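Endolysin (Escherichia coli O157 typing phage 15, PDB 7M5I) probably hydrolyses the beta-1,4 glycosidic linkages of host peptidoglycan as a phage lysozyme, helping to lyse the bacterium and release new virions. Local coordinates at residues Leu9-Glu21 with Arg145-Pro159. Sequence-based numbering, arbitrary orientation.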
ATOM      1  N   LEU A   9       4.504   6.974   8.265  1.00 32.26           N
ATOM      2  CA  LEU A   9       3.627   5.800   8.481  1.00 32.63           C
ATOM      3  C   LEU A   9       3.668   5.422   9.967  1.00 30.41           C
ATOM      4  O   LEU A   9       4.775   5.354  10.579  1.00 32.11           O
ATOM      5  CB  LEU A   9       4.160   4.684   7.593  1.00 33.62           C
ATOM      6  CG  LEU A   9       3.291   3.462   7.472  1.00 30.88           C
ATOM      7  CD1 LEU A   9       1.948   3.756   6.849  1.00 28.56           C
ATOM      8  CD2 LEU A   9       4.049   2.470   6.574  1.00 31.93           C
ATOM      9  N   SER A  10       2.520   5.224  10.597  1.00 29.87           N
ATOM     10  CA  SER A  10       2.488   4.883  12.041  1.00 29.14           C
ATOM     11  C   SER A  10       2.890   3.420  12.194  1.00 28.94           C
ATOM     12  O   SER A  10       2.833   2.708  11.194  1.00 28.09           O
ATOM     13  CB  SER A  10       1.136   5.147  12.659  1.00 29.56           C
ATOM     14  OG  SER A  10       0.228   4.163  12.259  1.00 27.83           O
ATOM     15  N   ARG A  11       3.131   2.991  13.423  1.00 31.26           N
ATOM     16  CA  ARG A  11       3.330   1.557  13.743  1.00 33.72           C
ATOM     17  C   ARG A  11       2.101   0.779  13.270  1.00 30.33           C
ATOM     18  O   ARG A  11       2.273  -0.287  12.672  1.00 29.40           O
ATOM     19  CB  ARG A  11       3.514   1.376  15.236  1.00 36.85           C
ATOM     20  CG  ARG A  11       3.975  -0.024  15.622  1.00 42.71           C
ATOM     21  CD  ARG A  11       2.849  -0.870  16.175  1.00 49.57           C
ATOM     22  NE  ARG A  11       2.150  -0.239  17.320  1.00 56.38           N
ATOM     23  CZ  ARG A  11       0.956  -0.635  17.792  1.00 55.65           C
ATOM     24  NH1 ARG A  11       0.326  -1.664  17.240  1.00 56.89           N
ATOM     25  NH2 ARG A  11       0.366   0.042  18.759  1.00 60.78           N
ATOM     26  N   LYS A  12       0.910   1.282  13.592  1.00 28.76           N
ATOM     27  CA  LYS A  12      -0.346   0.606  13.180  1.00 29.42           C
ATOM     28  C   LYS A  12      -0.452   0.561  11.651  1.00 25.47           C
ATOM     29  O   LYS A  12      -0.940  -0.466  11.073  1.00 24.60           O
ATOM     30  CB  LYS A  12      -1.539   1.311  13.814  1.00 31.62           C
ATOM     31  CG  LYS A  12      -1.735   1.080  15.298  1.00 35.96           C
ATOM     32  CD  LYS A  12      -2.945   1.835  15.824  1.00 40.40           C
ATOM     33  CE  LYS A  12      -3.236   1.449  17.257  1.00 49.35           C
ATOM     34  NZ  LYS A  12      -3.979   2.481  18.032  1.00 55.48           N
ATOM     35  N   GLY A  13      -0.000   1.601  10.961  1.00 24.46           N
ATOM     36  CA  GLY A  13      -0.034   1.626   9.491  1.00 25.10           C
ATOM     37  C   GLY A  13       0.926   0.605   8.907  1.00 24.80           C
ATOM     38  O   GLY A  13       0.555  -0.071   7.944  1.00 24.74           O
ATOM     39  N   LEU A  14       2.110   0.466   9.511  1.00 25.44           N
ATOM     40  CA  LEU A  14       3.096  -0.540   9.017  1.00 25.35           C
ATOM     41  C   LEU A  14       2.508  -1.942   9.283  1.00 24.16           C
ATOM     42  O   LEU A  14       2.610  -2.766   8.381  1.00 26.50           O
ATOM     43  CB  LEU A  14       4.447  -0.359   9.693  1.00 26.14           C
ATOM     44  CG  LEU A  14       5.563  -1.262   9.148  1.00 27.77           C
ATOM     45  CD1 LEU A  14       5.977  -0.855   7.771  1.00 30.96           C
ATOM     46  CD2 LEU A  14       6.722  -1.235  10.089  1.00 30.13           C
ATOM     47  N   ASP A  15       1.921  -2.156  10.442  1.00 25.82           N
ATOM     48  CA  ASP A  15       1.265  -3.441  10.826  1.00 26.92           C
ATOM     49  C   ASP A  15       0.197  -3.777   9.778  1.00 23.76           C
ATOM     50  O   ASP A  15       0.089  -4.928   9.387  1.00 23.28           O
ATOM     51  CB  ASP A  15       0.632  -3.343  12.231  1.00 29.31           C
ATOM     52  CG  ASP A  15       1.524  -3.269  13.471  1.00 37.66           C
ATOM     53  OD1 ASP A  15       2.738  -3.569  13.396  1.00 36.90           O
ATOM     54  OD2 ASP A  15       0.967  -2.880  14.522  1.00 47.18           O
ATOM     55  N   ALA A  16      -0.593  -2.805   9.308  1.00 23.50           N
ATOM     56  CA  ALA A  16      -1.644  -3.027   8.307  1.00 21.72           C
ATOM     57  C   ALA A  16      -1.026  -3.447   6.970  1.00 21.86           C
ATOM     58  O   ALA A  16      -1.504  -4.436   6.338  1.00 22.57           O
ATOM     59  CB  ALA A  16      -2.558  -1.829   8.166  1.00 22.64           C
ATOM     60  N   ILE A  17       0.034  -2.793   6.528  1.00 22.20           N
ATOM     61  CA  ILE A  17       0.681  -3.166   5.231  1.00 22.14           C
ATOM     62  C   ILE A  17       1.245  -4.576   5.380  1.00 21.37           C
ATOM     63  O   ILE A  17       1.088  -5.370   4.421  1.00 21.43           O
ATOM     64  CB  ILE A  17       1.735  -2.108   4.828  1.00 24.28           C
ATOM     65  CG1 ILE A  17       0.989  -0.797   4.557  1.00 25.09           C
ATOM     66  CG2 ILE A  17       2.497  -2.612   3.614  1.00 25.23           C
ATOM     67  CD1 ILE A  17       1.876   0.374   4.166  1.00 26.45           C
ATOM     68  N   LYS A  18       1.873  -4.893   6.509  1.00 22.42           N
ATOM     69  CA  LYS A  18       2.387  -6.267   6.763  1.00 22.21           C
ATOM     70  C   LYS A  18       1.229  -7.244   6.585  1.00 22.07           C
ATOM     71  O   LYS A  18       1.408  -8.319   5.999  1.00 23.83           O
ATOM     72  CB  LYS A  18       3.015  -6.386   8.151  1.00 22.20           C
ATOM     73  CG  LYS A  18       4.343  -5.671   8.327  1.00 21.81           C
ATOM     74  CD  LYS A  18       4.783  -5.754   9.759  1.00 23.95           C
ATOM     75  CE  LYS A  18       6.159  -5.217  10.036  1.00 25.41           C
ATOM     76  NZ  LYS A  18       6.356  -5.077  11.486  1.00 28.23           N
ATOM     77  N   PHE A  19       0.101  -6.955   7.205  1.00 21.95           N
ATOM     78  CA  PHE A  19      -1.094  -7.826   7.209  1.00 21.62           C
ATOM     79  C   PHE A  19      -1.593  -8.053   5.782  1.00 22.67           C
ATOM     80  O   PHE A  19      -1.877  -9.189   5.354  1.00 21.99           O
ATOM     81  CB  PHE A  19      -2.135  -7.184   8.090  1.00 23.04           C
ATOM     82  CG  PHE A  19      -3.443  -7.943   8.127  1.00 21.99           C
ATOM     83  CD1 PHE A  19      -4.419  -7.723   7.190  1.00 24.43           C
ATOM     84  CD2 PHE A  19      -3.661  -8.875   9.113  1.00 28.94           C
ATOM     85  CE1 PHE A  19      -5.622  -8.430   7.244  1.00 26.70           C
ATOM     86  CE2 PHE A  19      -4.869  -9.580   9.168  1.00 30.74           C
ATOM     87  CZ  PHE A  19      -5.812  -9.384   8.197  1.00 28.18           C
ATOM     88  N   PHE A  20      -1.650  -6.985   4.980  1.00 23.54           N
ATOM     89  CA  PHE A  20      -2.103  -7.054   3.571  1.00 22.92           C
ATOM     90  C   PHE A  20      -1.133  -7.854   2.677  1.00 24.76           C
ATOM     91  O   PHE A  20      -1.603  -8.574   1.737  1.00 24.51           O
ATOM     92  CB  PHE A  20      -2.299  -5.654   2.981  1.00 23.44           C
ATOM     93  CG  PHE A  20      -3.376  -4.844   3.654  1.00 23.08           C
ATOM     94  CD1 PHE A  20      -4.588  -5.426   4.090  1.00 25.74           C
ATOM     95  CD2 PHE A  20      -3.211  -3.476   3.803  1.00 25.20           C
ATOM     96  CE1 PHE A  20      -5.550  -4.651   4.713  1.00 27.54           C
ATOM     97  CE2 PHE A  20      -4.177  -2.704   4.430  1.00 25.16           C
ATOM     98  CZ  PHE A  20      -5.339  -3.282   4.896  1.00 27.48           C
ATOM     99  N   GLU A  21       0.169  -7.797   2.959  1.00 23.51           N
ATOM    100  CA  GLU A  21       1.192  -8.444   2.111  1.00 24.81           C
ATOM    101  C   GLU A  21       1.324  -9.923   2.492  1.00 25.43           C
ATOM    102  O   GLU A  21       1.751 -10.745   1.619  1.00 26.55           O
ATOM    103  CB  GLU A  21       2.539  -7.740   2.233  1.00 27.28           C
ATOM    104  CG  GLU A  21       2.551  -6.323   1.675  1.00 30.92           C
ATOM    105  CD  GLU A  21       2.380  -6.230   0.164  1.00 36.86           C
ATOM    106  OE1 GLU A  21       2.630  -7.233  -0.546  1.00 38.31           O
ATOM    107  OE2 GLU A  21       1.775  -5.256  -0.267  1.00 46.72           O
ATOM    108  N   ARG A 145      -8.963  -5.836   0.525  1.00 23.22           N
ATOM    109  CA  ARG A 145      -7.930  -4.887   0.944  1.00 22.26           C
ATOM    110  C   ARG A 145      -8.504  -3.481   0.868  1.00 21.72           C
ATOM    111  O   ARG A 145      -8.295  -2.721   1.851  1.00 23.46           O
ATOM    112  CB  ARG A 145      -6.674  -5.030   0.098  1.00 22.32           C
ATOM    113  CG  ARG A 145      -5.602  -4.025   0.473  1.00 22.08           C
ATOM    114  CD  ARG A 145      -4.296  -4.286  -0.266  1.00 25.07           C
ATOM    115  NE  ARG A 145      -3.300  -3.310   0.098  1.00 25.41           N
ATOM    116  CZ  ARG A 145      -1.999  -3.496  -0.046  1.00 29.38           C
ATOM    117  NH1 ARG A 145      -1.545  -4.635  -0.571  1.00 25.01           N
ATOM    118  NH2 ARG A 145      -1.153  -2.555   0.332  1.00 27.42           N
ATOM    119  N   ARG A 146      -9.225  -3.147  -0.201  1.00 21.79           N
ATOM    120  CA  ARG A 146      -9.786  -1.779  -0.346  1.00 23.60           C
ATOM    121  C   ARG A 146     -10.782  -1.494   0.790  1.00 24.38           C
ATOM    122  O   ARG A 146     -10.736  -0.337   1.347  1.00 23.35           O
ATOM    123  CB  ARG A 146     -10.440  -1.583  -1.702  1.00 25.52           C
ATOM    124  CG  ARG A 146      -9.479  -1.589  -2.881  1.00 26.58           C
ATOM    125  CD  ARG A 146      -8.540  -0.437  -3.033  1.00 26.96           C
ATOM    126  NE  ARG A 146      -7.266  -0.653  -2.420  1.00 26.32           N
ATOM    127  CZ  ARG A 146      -6.186  -1.189  -3.008  1.00 27.85           C
ATOM    128  NH1 ARG A 146      -5.105  -1.400  -2.294  1.00 26.25           N
ATOM    129  NH2 ARG A 146      -6.224  -1.618  -4.265  1.00 27.50           N
ATOM    130  N   ARG A 147     -11.653  -2.438   1.111  1.00 24.20           N
ATOM    131  CA  ARG A 147     -12.630  -2.158   2.195  1.00 26.12           C
ATOM    132  C   ARG A 147     -11.878  -1.973   3.538  1.00 25.01           C
ATOM    133  O   ARG A 147     -12.270  -1.051   4.331  1.00 23.54           O
ATOM    134  CB  ARG A 147     -13.794  -3.125   2.221  1.00 27.61           C
ATOM    135  CG  ARG A 147     -13.416  -4.499   2.648  1.00 29.50           C
ATOM    136  CD  ARG A 147     -13.826  -4.778   4.078  1.00 30.69           C
ATOM    137  NE  ARG A 147     -13.346  -6.104   4.386  1.00 29.71           N
ATOM    138  CZ  ARG A 147     -13.383  -6.658   5.594  1.00 29.43           C
ATOM    139  NH1 ARG A 147     -13.986  -5.995   6.567  1.00 27.67           N
ATOM    140  NH2 ARG A 147     -12.913  -7.865   5.803  1.00 28.96           N
ATOM    141  N   MET A 148     -10.829  -2.757   3.817  1.00 23.10           N
ATOM    142  CA  MET A 148     -10.063  -2.581   5.075  1.00 22.80           C
ATOM    143  C   MET A 148      -9.288  -1.242   5.072  1.00 23.82           C
ATOM    144  O   MET A 148      -9.206  -0.601   6.130  1.00 22.68           O
ATOM    145  CB  MET A 148      -9.155  -3.790   5.284  1.00 24.38           C
ATOM    146  CG  MET A 148      -9.942  -5.025   5.615  1.00 26.10           C
ATOM    147  SD  MET A 148      -8.806  -6.355   6.066  1.00 28.46           S
ATOM    148  CE  MET A 148      -9.891  -7.584   6.786  1.00 40.75           C
ATOM    149  N   GLU A 149      -8.789  -0.794   3.930  1.00 22.47           N
ATOM    150  CA  GLU A 149      -8.084   0.517   3.855  1.00 23.25           C
ATOM    151  C   GLU A 149      -9.124   1.638   4.052  1.00 24.68           C
ATOM    152  O   GLU A 149      -8.786   2.603   4.787  1.00 24.19           O
ATOM    153  CB  GLU A 149      -7.307   0.670   2.550  1.00 22.50           C
ATOM    154  CG  GLU A 149      -6.040  -0.197   2.490  1.00 22.17           C
ATOM    155  CD  GLU A 149      -5.433  -0.420   1.109  1.00 23.70           C
ATOM    156  OE1 GLU A 149      -6.147  -0.162   0.089  1.00 27.06           O
ATOM    157  OE2 GLU A 149      -4.231  -0.805   1.069  1.00 25.07           O
ATOM    158  N   ALA A 150     -10.326   1.529   3.501  1.00 24.13           N
ATOM    159  CA  ALA A 150     -11.407   2.533   3.762  1.00 25.26           C
ATOM    160  C   ALA A 150     -11.752   2.585   5.259  1.00 25.53           C
ATOM    161  O   ALA A 150     -11.996   3.703   5.800  1.00 27.20           O
ATOM    162  CB  ALA A 150     -12.619   2.212   2.921  1.00 27.01           C
ATOM    163  N   ASP A 151     -11.784   1.431   5.947  1.00 23.82           N
ATOM    164  CA  ASP A 151     -12.040   1.411   7.411  1.00 25.82           C
ATOM    165  C   ASP A 151     -10.927   2.169   8.157  1.00 25.75           C
ATOM    166  O   ASP A 151     -11.233   2.878   9.178  1.00 25.66           O
ATOM    167  CB  ASP A 151     -12.200  -0.018   7.922  1.00 27.19           C
ATOM    168  CG  ASP A 151     -13.476  -0.724   7.492  1.00 29.99           C
ATOM    169  OD1 ASP A 151     -14.442  -0.023   7.157  1.00 32.52           O
ATOM    170  OD2 ASP A 151     -13.484  -1.995   7.480  1.00 33.20           O
ATOM    171  N   ILE A 152      -9.669   2.026   7.746  1.00 24.64           N
ATOM    172  CA  ILE A 152      -8.565   2.787   8.413  1.00 23.56           C
ATOM    173  C   ILE A 152      -8.848   4.277   8.161  1.00 25.41           C
ATOM    174  O   ILE A 152      -8.819   5.052   9.108  1.00 25.38           O
ATOM    175  CB  ILE A 152      -7.180   2.388   7.859  1.00 24.42           C
ATOM    176  CG1 ILE A 152      -6.866   0.914   8.149  1.00 23.91           C
ATOM    177  CG2 ILE A 152      -6.104   3.296   8.404  1.00 23.50           C
ATOM    178  CD1 ILE A 152      -5.623   0.401   7.452  1.00 24.72           C
ATOM    179  N   TYR A 153      -9.097   4.638   6.901  1.00 25.22           N
ATOM    180  CA  TYR A 153      -9.166   6.046   6.444  1.00 25.58           C
ATOM    181  C   TYR A 153     -10.305   6.739   7.231  1.00 27.48           C
ATOM    182  O   TYR A 153     -10.116   7.887   7.756  1.00 26.46           O
ATOM    183  CB  TYR A 153      -9.392   6.106   4.934  1.00 26.73           C
ATOM    184  CG  TYR A 153      -9.565   7.518   4.420  1.00 26.99           C
ATOM    185  CD1 TYR A 153     -10.826   8.090   4.394  1.00 28.71           C
ATOM    186  CD2 TYR A 153      -8.486   8.274   4.000  1.00 26.54           C
ATOM    187  CE1 TYR A 153     -11.004   9.393   3.966  1.00 29.74           C
ATOM    188  CE2 TYR A 153      -8.640   9.585   3.590  1.00 27.64           C
ATOM    189  CZ  TYR A 153      -9.904  10.159   3.582  1.00 29.11           C
ATOM    190  OH  TYR A 153     -10.111  11.456   3.123  1.00 30.13           O
ATOM    191  N   LEU A 154     -11.493   6.135   7.259  1.00 26.79           N
ATOM    192  CA  LEU A 154     -12.692   6.815   7.851  1.00 30.48           C
ATOM    193  C   LEU A 154     -12.745   6.667   9.350  1.00 31.00           C
ATOM    194  O   LEU A 154     -13.069   7.680  10.019  1.00 29.65           O
ATOM    195  CB  LEU A 154     -13.965   6.196   7.280  1.00 31.58           C
ATOM    196  CG  LEU A 154     -14.285   6.556   5.842  1.00 34.94           C
ATOM    197  CD1 LEU A 154     -15.455   5.691   5.367  1.00 37.45           C
ATOM    198  CD2 LEU A 154     -14.557   8.064   5.726  1.00 37.26           C
ATOM    199  N   ASP A 155     -12.528   5.468   9.870  1.00 27.86           N
ATOM    200  CA  ASP A 155     -12.867   5.114  11.269  1.00 30.58           C
ATOM    201  C   ASP A 155     -11.636   4.832  12.136  1.00 29.57           C
ATOM    202  O   ASP A 155     -11.848   4.550  13.306  1.00 27.87           O
ATOM    203  CB  ASP A 155     -13.801   3.896  11.303  1.00 32.86           C
ATOM    204  CG  ASP A 155     -15.076   4.091  10.501  1.00 34.95           C
ATOM    205  OD1 ASP A 155     -15.583   5.220  10.400  1.00 36.91           O
ATOM    206  OD2 ASP A 155     -15.552   3.088   9.947  1.00 39.61           O
ATOM    207  N   SER A 156     -10.414   4.871  11.598  1.00 27.83           N
ATOM    208  CA  SER A 156      -9.205   4.512  12.352  1.00 27.01           C
ATOM    209  C   SER A 156      -9.327   3.076  12.902  1.00 28.21           C
ATOM    210  O   SER A 156      -8.878   2.762  14.005  1.00 27.83           O
ATOM    211  CB  SER A 156      -8.921   5.607  13.437  1.00 29.60           C
ATOM    212  OG  SER A 156      -7.553   5.496  13.829  1.00 31.10           O
ATOM    213  N   VAL A 157      -9.959   2.188  12.139  1.00 27.56           N
ATOM    214  CA  VAL A 157     -10.131   0.750  12.493  1.00 28.00           C
ATOM    215  C   VAL A 157      -9.169  -0.031  11.599  1.00 26.05           C
ATOM    216  O   VAL A 157      -9.321   0.021  10.376  1.00 26.94           O
ATOM    217  CB  VAL A 157     -11.590   0.289  12.284  1.00 29.00           C
ATOM    218  CG1 VAL A 157     -11.760  -1.219  12.282  1.00 31.10           C
ATOM    219  CG2 VAL A 157     -12.506   0.903  13.312  1.00 29.80           C
ATOM    220  N   TYR A 158      -8.194  -0.663  12.216  1.00 27.17           N
ATOM    221  CA  TYR A 158      -7.063  -1.325  11.534  1.00 26.04           C
ATOM    222  C   TYR A 158      -7.299  -2.828  11.582  1.00 28.79           C
ATOM    223  O   TYR A 158      -8.045  -3.299  12.427  1.00 31.23           O
ATOM    224  CB  TYR A 158      -5.744  -0.981  12.207  1.00 27.07           C
ATOM    225  CG  TYR A 158      -5.296   0.435  11.992  1.00 25.94           C
ATOM    226  CD1 TYR A 158      -5.874   1.495  12.711  1.00 27.24           C
ATOM    227  CD2 TYR A 158      -4.260   0.729  11.142  1.00 24.74           C
ATOM    228  CE1 TYR A 158      -5.439   2.793  12.536  1.00 28.34           C
ATOM    229  CE2 TYR A 158      -3.846   2.035  10.931  1.00 27.05           C
ATOM    230  CZ  TYR A 158      -4.410   3.060  11.648  1.00 27.42           C
ATOM    231  OH  TYR A 158      -3.905   4.329  11.497  1.00 28.23           O
ATOM    232  N   PRO A 159      -6.771  -3.572  10.598  1.00 28.36           N
ATOM    233  CA  PRO A 159      -7.068  -5.002  10.459  1.00 30.85           C
ATOM    234  C   PRO A 159      -6.557  -5.842  11.628  1.00 38.27           C
ATOM    235  O   PRO A 159      -5.543  -5.471  12.185  1.00 35.99           O
ATOM    236  CB  PRO A 159      -6.278  -5.439   9.229  1.00 31.46           C
ATOM    237  CG  PRO A 159      -5.758  -4.211   8.571  1.00 29.88           C
ATOM    238  CD  PRO A 159      -5.938  -3.055   9.525  1.00 26.24           C
TER
HETATM  239  O   HOH W   1       0.953  -4.109  -2.430  1.00 43.03           O
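F20 and R145 form the tight centre of this contact, in which the N-terminal and C-terminal helices of a phage-type lysozyme of glycosyl hydrolase family 24 run antiparallel. The axes of helix 11-21 and helix 145-155 keep 11.6 Å apart at 171°, a spacing bridged by large side chains and by Y158 and P159 of the tail. R145 CG lies over the middle of one face of the F20 ring, a CH-pi contact at 4.0 Å from the centroid, while the guanidinium continues over F20 CB with its plane 26° from that of the ring. The chain, extended from CG to NE with CG anti to the backbone N (chi1 178°), runs across the F20 face and delivers the guanidinium toward E21. Around the ring, E149 CG approaches F20 CE2, M148 SD sits in plane at the edge, and P159 CG stands 3.8 Å from F20 CZ. Buried A16 joins this tight part, its CB touching P159 CD at 3.8 Å and packing on I152 CD1. The E149 carboxylate, nearly perpendicular to the ring, holds R145 NE by a nearly straight bond to OE2 (2.8 Å); its OE1 takes both NE and NH1 of R146, and S93 on helix 85-98 also bonds OE2. This network probably fixes the rotation of R145 beside E21, a predicted catalytic residue.

Packing gives way to solvent at two exposed residues. K12, at the N-terminal end, covers one face of the Y158 ring with CB, but the rest of its extended chain leads away; Y158 OH and S10 OG both bond D89. F19, near the other end, takes P159 CB over one face. The salt bridge between R145 NH1 and E21 OE2 is long at 3.4 Å and its hydrogen bond weak; a water donates to E21 OE2 (2.6 Å) and accepts only a weak bond from R145 NH1.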